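Glp_546_48378_50642 (PDB 2QVW) cleaves double-stranded RNA into siRNAs of 21 to 23 base pairs for RNA interference, as a manganese-binding Dicer with paired ribonuclease III domains. Local coordinates at residues I601-S606 against P632-L637; I613-V618 against F698-V702; R680-A685 against Q751-D755. One frame throughout, in Å; residues are numbered along the deposited sequence.

Contact 1 of 3, residues I601-S606 against P632-L637; sequences ILAYES and PFLIRL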
loop_
_atom_site.group_PDB
_atom_site.type_symbol
_atom_site.label_atom_id
_atom_site.label_comp_id
_atom_site.label_asym_id
_atom_site.label_seq_id
_atom_site.Cartn_x
_atom_site.Cartn_y
_atom_site.Cartn_z
ATOM N N ILE A 601 -12.001 -31.473 23.538
ATOM C CA ILE A 601 -11.497 -30.565 24.560
ATOM C C ILE A 601 -12.644 -30.128 25.449
ATOM O O ILE A 601 -12.429 -29.727 26.585
ATOM C CB ILE A 601 -10.805 -29.325 23.935
ATOM C CG1 ILE A 601 -9.633 -28.883 24.815
ATOM C CG2 ILE A 601 -11.793 -28.176 23.797
ATOM C CD1 ILE A 601 -8.823 -27.739 24.231
ATOM N N LEU A 602 -13.863 -30.205 24.931
ATOM C CA LEU A 602 -15.030 -29.860 25.725
ATOM C C LEU A 602 -15.437 -31.124 26.446
ATOM O O LEU A 602 -16.042 -31.088 27.518
ATOM C CB LEU A 602 -16.185 -29.407 24.847
ATOM C CG LEU A 602 -16.175 -27.950 24.402
ATOM C CD1 LEU A 602 -17.607 -27.532 24.049
ATOM C CD2 LEU A 602 -15.643 -27.070 25.523
ATOM N N ALA A 603 -15.089 -32.246 25.828
ATOM C CA ALA A 603 -15.396 -33.557 26.367
ATOM C C ALA A 603 -14.516 -33.826 27.562
ATOM O O ALA A 603 -14.642 -34.867 28.197
ATOM C CB ALA A 603 -15.184 -34.619 25.317
ATOM N N TYR A 604 -13.604 -32.906 27.859
ATOM C CA TYR A 604 -12.762 -33.093 29.025
ATOM C C TYR A 604 -13.644 -32.765 30.230
ATOM O O TYR A 604 -14.574 -31.963 30.132
ATOM C CB TYR A 604 -11.533 -32.176 29.017
ATOM C CG TYR A 604 -10.635 -32.473 30.196
ATOM C CD1 TYR A 604 -9.741 -33.543 30.161
ATOM C CD2 TYR A 604 -10.772 -31.770 31.398
ATOM C CE1 TYR A 604 -9.013 -33.910 31.294
ATOM C CE2 TYR A 604 -10.051 -32.133 32.537
ATOM C CZ TYR A 604 -9.177 -33.203 32.479
ATOM O OH TYR A 604 -8.480 -33.578 33.606
ATOM N N GLU A 605 -13.348 -33.395 31.360
ATOM C CA GLU A 605 -14.115 -33.208 32.585
ATOM C C GLU A 605 -13.488 -32.134 33.458
ATOM O O GLU A 605 -12.596 -32.423 34.254
ATOM C CB GLU A 605 -14.164 -34.529 33.353
ATOM C CG GLU A 605 -14.751 -35.711 32.565
ATOM C CD GLU A 605 -14.142 -35.889 31.170
ATOM O OE1 GLU A 605 -12.894 -35.930 31.050
ATOM O OE2 GLU A 605 -14.922 -35.997 30.195
ATOM N N SER A 606 -13.958 -30.898 33.311
ATOM C CA SER A 606 -13.422 -29.785 34.089
ATOM C C SER A 606 -13.319 -30.159 35.560
ATOM O O SER A 606 -14.324 -30.491 36.191
ATOM C CB SER A 606 -14.312 -28.546 33.938
ATOM O OG SER A 606 -15.585 -28.746 34.532
ATOM N N PRO A 632 -17.755 -21.342 26.832
ATOM C CA PRO A 632 -17.300 -22.634 27.347
ATOM C C PRO A 632 -15.898 -23.036 26.903
ATOM O O PRO A 632 -15.088 -23.463 27.718
ATOM C CB PRO A 632 -18.380 -23.597 26.848
ATOM C CG PRO A 632 -18.864 -22.941 25.586
ATOM C CD PRO A 632 -18.979 -21.510 26.029
ATOM N N PHE A 633 -15.618 -22.888 25.613
ATOM C CA PHE A 633 -14.316 -23.256 25.066
ATOM C C PHE A 633 -13.221 -22.332 25.570
ATOM O O PHE A 633 -12.094 -22.765 25.848
ATOM C CB PHE A 633 -14.364 -23.225 23.536
ATOM C CG PHE A 633 -13.057 -23.574 22.880
ATOM C CD1 PHE A 633 -12.402 -24.762 23.184
ATOM C CD2 PHE A 633 -12.489 -22.718 21.942
ATOM C CE1 PHE A 633 -11.204 -25.088 22.561
ATOM C CE2 PHE A 633 -11.285 -23.038 21.312
ATOM C CZ PHE A 633 -10.645 -24.226 21.623
ATOM N N LEU A 634 -13.564 -21.054 25.683
ATOM C CA LEU A 634 -12.624 -20.044 26.158
ATOM C C LEU A 634 -12.139 -20.414 27.555
ATOM O O LEU A 634 -10.934 -20.435 27.825
ATOM C CB LEU A 634 -13.306 -18.669 26.176
ATOM C CG LEU A 634 -12.541 -17.481 26.762
ATOM C CD1 LEU A 634 -11.129 -17.459 26.212
ATOM C CD2 LEU A 634 -13.276 -16.186 26.427
ATOM N N ILE A 635 -13.097 -20.727 28.427
ATOM C CA ILE A 635 -12.809 -21.100 29.810
ATOM C C ILE A 635 -11.794 -22.237 29.856
ATOM O O ILE A 635 -10.854 -22.224 30.644
ATOM C CB ILE A 635 -14.095 -21.561 30.553
ATOM C CG1 ILE A 635 -15.282 -20.656 30.185
ATOM C CG2 ILE A 635 -13.851 -21.540 32.063
ATOM C CD1 ILE A 635 -15.109 -19.201 30.593
ATOM N N ARG A 636 -12.004 -23.233 29.007
ATOM C CA ARG A 636 -11.093 -24.355 28.952
ATOM C C ARG A 636 -9.700 -23.807 28.703
ATOM O O ARG A 636 -8.780 -24.035 29.501
ATOM C CB ARG A 636 -11.479 -25.290 27.813
ATOM C CG ARG A 636 -12.767 -26.056 28.022
ATOM C CD ARG A 636 -12.638 -27.122 29.116
ATOM N NE ARG A 636 -13.815 -27.996 29.143
ATOM C CZ ARG A 636 -14.079 -28.886 30.099
ATOM N NH1 ARG A 636 -13.246 -29.033 31.126
ATOM N NH2 ARG A 636 -15.180 -29.631 30.027
ATOM N N LEU A 637 -9.564 -23.072 27.596
ATOM C CA LEU A 637 -8.291 -22.485 27.194
ATOM C C LEU A 637 -7.696 -21.565 28.239
ATOM O O LEU A 637 -6.534 -21.206 28.160
ATOM C CB LEU A 637 -8.453 -21.738 25.874
ATOM C CG LEU A 637 -8.869 -22.632 24.695
ATOM C CD1 LEU A 637 -8.960 -21.794 23.429
ATOM C CD2 LEU A 637 -7.859 -23.769 24.503
#
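R636 reaches from helix 631-642 into the turn that follows helix 591-602. Its CG lies anti to its own carbonyl carbon, and the chain bends at chi2 (-70°). Beyond that bend it runs straight and carries the guanidinium in among the carbonyl oxygens of I601, L602 and Y604. There NH2 gives L602 O a weak hydrogen bond of 3.0 Å. The N-H points well off the line to the acceptor, at 124°. The aliphatic part of the arginine is used as well. L602 CD2 packs on R636 CG at 3.9 Å, on the way to the charged end. Y604 stands beside the guanidinium with its ring nearly perpendicular to it, the planes 85° apart. Its CD2 edge comes to 3.7 Å from R636 NH1, which lies close to the ring plane. This is not a cation-pi stack. Y604 CB sits over one face of the guanidinium, and S606 N lies at its edge. S606 N and the arginine NH1 are both donors and do not bond.

The inner part of the contact is apolar. I601 crosses F633 at about a right angle and sets CG2 against the ring edge, 3.4 Å from F633 CE1. I601 CD1 meets L637 CD2 at 4.1 Å. F633 also meets the Y598 ring, and L637 leans on helix 718-735 and strand 562-564. A helix end and the turn after it thus pack on a second helix, with helix 611-620 between them in the chain, in the mainly helical C-terminal ribonuclease III region.

Contact 2 of 3, residues I613-V618 against F698-V702; sequences IAAQTV and FPSVV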
loop_
_atom_site.group_PDB
_atom_site.type_symbol
_atom_site.label_atom_id
_atom_site.label_comp_id
_atom_site.label_asym_id
_atom_site.label_seq_id
_atom_site.Cartn_x
_atom_site.Cartn_y
_atom_site.Cartn_z
ATOM N N ILE A 613 -12.310 -21.472 38.656
ATOM C CA ILE A 613 -12.961 -20.292 39.198
ATOM C C ILE A 613 -12.289 -19.058 38.625
ATOM O O ILE A 613 -12.950 -18.101 38.227
ATOM C CB ILE A 613 -12.851 -20.244 40.727
ATOM C CG1 ILE A 613 -13.336 -21.565 41.325
ATOM C CG2 ILE A 613 -13.662 -19.080 41.266
ATOM C CD1 ILE A 613 -14.746 -21.957 40.932
ATOM N N ALA A 614 -10.963 -19.088 38.589
ATOM C CA ALA A 614 -10.186 -17.981 38.053
ATOM C C ALA A 614 -10.481 -17.919 36.567
ATOM O O ALA A 614 -10.634 -16.844 35.999
ATOM C CB ALA A 614 -8.706 -18.220 38.285
ATOM N N ALA A 615 -10.559 -19.088 35.946
ATOM C CA ALA A 615 -10.859 -19.180 34.530
ATOM C C ALA A 615 -12.165 -18.432 34.273
ATOM O O ALA A 615 -12.235 -17.588 33.383
ATOM C CB ALA A 615 -11.000 -20.639 34.126
ATOM N N GLN A 616 -13.193 -18.746 35.063
ATOM C CA GLN A 616 -14.506 -18.111 34.944
ATOM C C GLN A 616 -14.427 -16.597 35.093
ATOM O O GLN A 616 -14.945 -15.845 34.264
ATOM C CB GLN A 616 -15.454 -18.631 36.023
ATOM C CG GLN A 616 -16.027 -20.012 35.798
ATOM C CD GLN A 616 -17.052 -20.379 36.859
ATOM O OE1 GLN A 616 -17.900 -19.559 37.220
ATOM N NE2 GLN A 616 -16.985 -21.613 37.358
ATOM N N THR A 617 -13.787 -16.162 36.175
ATOM C CA THR A 617 -13.650 -14.745 36.480
ATOM C C THR A 617 -12.962 -13.955 35.376
ATOM O O THR A 617 -13.342 -12.827 35.091
ATOM C CB THR A 617 -12.893 -14.549 37.806
ATOM O OG1 THR A 617 -11.617 -15.190 37.725
ATOM C CG2 THR A 617 -13.682 -15.156 38.966
ATOM N N VAL A 618 -11.953 -14.546 34.750
ATOM C CA VAL A 618 -11.241 -13.875 33.668
ATOM C C VAL A 618 -12.169 -13.676 32.475
ATOM O O VAL A 618 -12.090 -12.674 31.779
ATOM C CB VAL A 618 -10.017 -14.694 33.202
ATOM C CG1 VAL A 618 -9.319 -13.985 32.050
ATOM C CG2 VAL A 618 -9.058 -14.887 34.354
ATOM N N PHE A 698 -6.635 -8.026 37.366
ATOM C CA PHE A 698 -7.750 -8.950 37.390
ATOM C C PHE A 698 -8.139 -9.181 38.845
ATOM O O PHE A 698 -7.287 -9.157 39.739
ATOM C CB PHE A 698 -7.348 -10.277 36.750
ATOM C CG PHE A 698 -7.335 -10.253 35.249
ATOM C CD1 PHE A 698 -8.520 -10.122 34.532
ATOM C CD2 PHE A 698 -6.140 -10.371 34.549
ATOM C CE1 PHE A 698 -8.515 -10.111 33.137
ATOM C CE2 PHE A 698 -6.126 -10.362 33.155
ATOM C CZ PHE A 698 -7.317 -10.231 32.451
ATOM N N PRO A 699 -9.434 -9.398 39.106
ATOM C CA PRO A 699 -9.853 -9.630 40.487
ATOM C C PRO A 699 -8.972 -10.700 41.117
ATOM O O PRO A 699 -8.910 -11.830 40.638
ATOM C CB PRO A 699 -11.310 -10.067 40.340
ATOM C CG PRO A 699 -11.368 -10.627 38.938
ATOM C CD PRO A 699 -10.539 -9.645 38.167
ATOM N N SER A 700 -8.278 -10.307 42.178
ATOM C CA SER A 700 -7.363 -11.164 42.931
ATOM C C SER A 700 -7.442 -12.679 42.717
ATOM O O SER A 700 -6.406 -13.346 42.696
ATOM C CB SER A 700 -7.497 -10.847 44.421
ATOM O OG SER A 700 -8.860 -10.698 44.783
ATOM N N VAL A 701 -8.649 -13.226 42.572
ATOM C CA VAL A 701 -8.806 -14.668 42.355
ATOM C C VAL A 701 -7.707 -15.168 41.417
ATOM O O VAL A 701 -7.176 -16.264 41.591
ATOM C CB VAL A 701 -10.171 -15.012 41.714
ATOM C CG1 VAL A 701 -10.364 -16.517 41.685
ATOM C CG2 VAL A 701 -11.293 -14.345 42.485
ATOM N N VAL A 702 -7.372 -14.348 40.425
ATOM C CA VAL A 702 -6.336 -14.672 39.453
ATOM C C VAL A 702 -4.966 -14.676 40.118
ATOM O O VAL A 702 -4.275 -15.689 40.141
ATOM C CB VAL A 702 -6.320 -13.636 38.319
ATOM C CG1 VAL A 702 -5.229 -13.977 37.303
ATOM C CG2 VAL A 702 -7.687 -13.586 37.661
#
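Helix 611-620 packs here against the start of helix 701-709, in the helical bundle of the C-terminal ribonuclease III region. The touching side chains are almost all apolar, and they meet in three small groups.

V701 is the first. It stands at the beginning of its helix with CG1 anti to the backbone N (chi1 -172°), which turns that methyl onto the backbone of the facing helix. V701 CG1 is 3.9 Å from A614 CA and also lies beside A614 CB. I613 CG2 reaches the same V701 CG1 at 4.2 Å, the two side chains set at a slant. A614 has only a methyl side chain here, consistent with the close approach of the helices. The CA atoms of A614 and V702 are 5.3 Å apart.

The second group is the valine pair. V618 and V702 cross at about a right angle and touch through one methyl each, V618 CG2 to V702 CG2 at 3.8 Å. The other branch of V618 turns to the aromatic residue before the helix: V618 CG1 meets F698 CE1 at 4.1 Å, obliquely to the ring. V618 also touches L638 of helix 631-642, so it is packed from more than one direction. F698 and P699 both touch S621, just beyond helix 611-620.

T617 forms the third group. Its CB comes to 4.4 Å from P699 CG, a loose approach. Its OG1 packs near V701 and V702 but bonds within its own helix. T617 OG1 donates to A614 O over 2.6 Å, with the donor tilted 29° from the carbonyl plane, and that same oxygen also accepts the helical bond from V618 N.

Contact 3 of 3, residues R680-A685 against Q751-D755; sequences RMRQSA and QVVAD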
loop_
_atom_site.group_PDB
_atom_site.type_symbol
_atom_site.label_atom_id
_atom_site.label_comp_id
_atom_site.label_asym_id
_atom_site.label_seq_id
_atom_site.Cartn_x
_atom_site.Cartn_y
_atom_site.Cartn_z
ATOM N N ARG A 680 10.203 1.439 19.183
ATOM C CA ARG A 680 10.346 1.840 20.576
ATOM C C ARG A 680 9.008 1.899 21.319
ATOM O O ARG A 680 8.919 1.523 22.492
ATOM C CB ARG A 680 11.046 3.199 20.648
ATOM C CG ARG A 680 12.563 3.123 20.482
ATOM C CD ARG A 680 13.068 4.042 19.383
ATOM N NE ARG A 680 12.812 5.457 19.645
ATOM C CZ ARG A 680 12.860 6.402 18.708
ATOM N NH1 ARG A 680 13.152 6.084 17.454
ATOM N NH2 ARG A 680 12.617 7.666 19.021
ATOM N N MET A 681 7.971 2.361 20.630
ATOM C CA MET A 681 6.656 2.475 21.228
ATOM C C MET A 681 6.038 1.144 21.623
ATOM O O MET A 681 5.680 0.950 22.779
ATOM C CB MET A 681 5.718 3.207 20.283
ATOM C CG MET A 681 6.104 4.634 20.057
ATOM S SD MET A 681 4.856 5.483 19.134
ATOM C CE MET A 681 3.785 6.036 20.416
ATOM N N ARG A 682 5.911 0.221 20.674
ATOM C CA ARG A 682 5.304 -1.064 20.986
ATOM C C ARG A 682 6.162 -1.887 21.931
ATOM O O ARG A 682 5.643 -2.547 22.823
ATOM C CB ARG A 682 5.034 -1.858 19.716
ATOM C CG ARG A 682 6.279 -2.274 19.014
ATOM C CD ARG A 682 5.994 -3.196 17.837
ATOM N NE ARG A 682 7.228 -3.831 17.378
ATOM C CZ ARG A 682 7.997 -4.586 18.155
ATOM N NH1 ARG A 682 7.655 -4.800 19.420
ATOM N NH2 ARG A 682 9.112 -5.111 17.673
ATOM N N GLN A 683 7.474 -1.864 21.745
ATOM C CA GLN A 683 8.347 -2.622 22.638
ATOM C C GLN A 683 8.167 -2.140 24.069
ATOM O O GLN A 683 8.356 -2.904 25.018
ATOM C CB GLN A 683 9.803 -2.424 22.266
ATOM C CG GLN A 683 10.129 -2.772 20.846
ATOM C CD GLN A 683 11.581 -2.502 20.539
ATOM O OE1 GLN A 683 12.095 -1.415 20.817
ATOM N NE2 GLN A 683 12.254 -3.484 19.965
ATOM N N SER A 684 7.813 -0.867 24.217
ATOM C CA SER A 684 7.617 -0.288 25.530
ATOM C C SER A 684 6.520 -1.013 26.285
ATOM O O SER A 684 6.644 -1.243 27.483
ATOM C CB SER A 684 7.241 1.179 25.414
ATOM O OG SER A 684 5.835 1.331 25.405
ATOM N N ALA A 685 5.448 -1.372 25.590
ATOM C CA ALA A 685 4.328 -2.053 26.225
ATOM C C ALA A 685 4.394 -3.576 26.148
ATOM O O ALA A 685 3.407 -4.255 26.418
ATOM C CB ALA A 685 3.023 -1.560 25.623
ATOM N N GLN A 751 -0.787 1.235 27.492
ATOM C CA GLN A 751 0.513 1.242 28.156
ATOM C C GLN A 751 1.685 1.703 27.310
ATOM O O GLN A 751 2.773 1.911 27.833
ATOM C CB GLN A 751 0.825 -0.146 28.709
ATOM C CG GLN A 751 -0.203 -0.661 29.690
ATOM C CD GLN A 751 -0.518 0.355 30.767
ATOM O OE1 GLN A 751 0.384 0.865 31.441
ATOM N NE2 GLN A 751 -1.803 0.658 30.937
ATOM N N VAL A 752 1.480 1.853 26.009
ATOM C CA VAL A 752 2.565 2.293 25.141
ATOM C C VAL A 752 2.984 3.713 25.495
ATOM O O VAL A 752 2.192 4.644 25.404
ATOM C CB VAL A 752 2.166 2.214 23.641
ATOM C CG1 VAL A 752 0.932 3.046 23.378
ATOM C CG2 VAL A 752 3.315 2.686 22.776
ATOM N N VAL A 753 4.232 3.867 25.919
ATOM C CA VAL A 753 4.751 5.178 26.283
ATOM C C VAL A 753 5.241 5.926 25.042
ATOM O O VAL A 753 5.900 5.359 24.172
ATOM C CB VAL A 753 5.905 5.056 27.291
ATOM C CG1 VAL A 753 6.999 4.180 26.723
ATOM C CG2 VAL A 753 6.448 6.425 27.626
ATOM N N ALA A 754 4.911 7.209 24.974
ATOM C CA ALA A 754 5.283 8.056 23.849
ATOM C C ALA A 754 6.755 8.475 23.842
ATOM O O ALA A 754 7.306 8.906 24.859
ATOM C CB ALA A 754 4.389 9.293 23.832
ATOM N N ASP A 755 7.382 8.355 22.677
ATOM C CA ASP A 755 8.785 8.722 22.512
ATOM C C ASP A 755 9.083 10.108 23.075
ATOM O O ASP A 755 10.010 10.276 23.862
ATOM C CB ASP A 755 9.158 8.694 21.030
ATOM C CG ASP A 755 10.093 7.564 20.687
ATOM O OD1 ASP A 755 10.355 7.379 19.482
ATOM O OD2 ASP A 755 10.562 6.870 21.617
#
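The C-terminal tail of the chain lies in extended form along helix 675-684 of the second ribonuclease III domain. S684 is the polar centre of the contact. Its hydroxyl accepts from the tail and donates within its own helix. S684 OG takes the bond from V753 N at 3.0 Å, fairly straight at 159°. V753 CG1 lies close beside the same serine. M681 and V752 pack obliquely. M681 CB meets V752 CG2 at 3.5 Å, and the bend of the methionine at chi3 (88°) brings CE back toward the same valine methyl. A685 faces the tail directly, with its CB 4.0 Å from Q751 CB and 4.3 Å from V752 CB. M681 also touches L666 and H670, which ties this side to helix 648-669 and the loop after it.

At the outer end R680 and D755 pair as a salt bridge, their side chains crossing at about a right angle. It rests on a weak hydrogen bond of 3.3 Å from R680 NE to D755 OD2. The placement of D755 OD1 and R680 NH2 is doubtful, so the finer geometry is uncertain. R682 points away from the tail and takes almost no part. It makes a salt bridge with E686, which binds manganese together with D655. Within the helix, S684 OG donates to M681 O over 2.7 Å, in the carbonyl plane.

Contacts 1 and 2 are neighbours, with centres 16 Å apart. They touch through I635 CG2 and A615 CB, at 3.6 Å. This joins helices 611-620 and 631-642, which follow each other in the chain. Contact 3 is separate. Its centre is 27 Å from contact 2 and 35 Å from contact 1, with nearest atoms about 12 and 20 Å away. Contact 1 lies away from the metal sites. The other two come nearer to E725, a manganese ligand with E651 and D722. Between side chains, F698 is about 11 Å from E725. R682 is about 10 Å from E725 and from E409, a probable manganese ligand of the first ribonuclease III domain, and about 6 Å from a bound manganese ion.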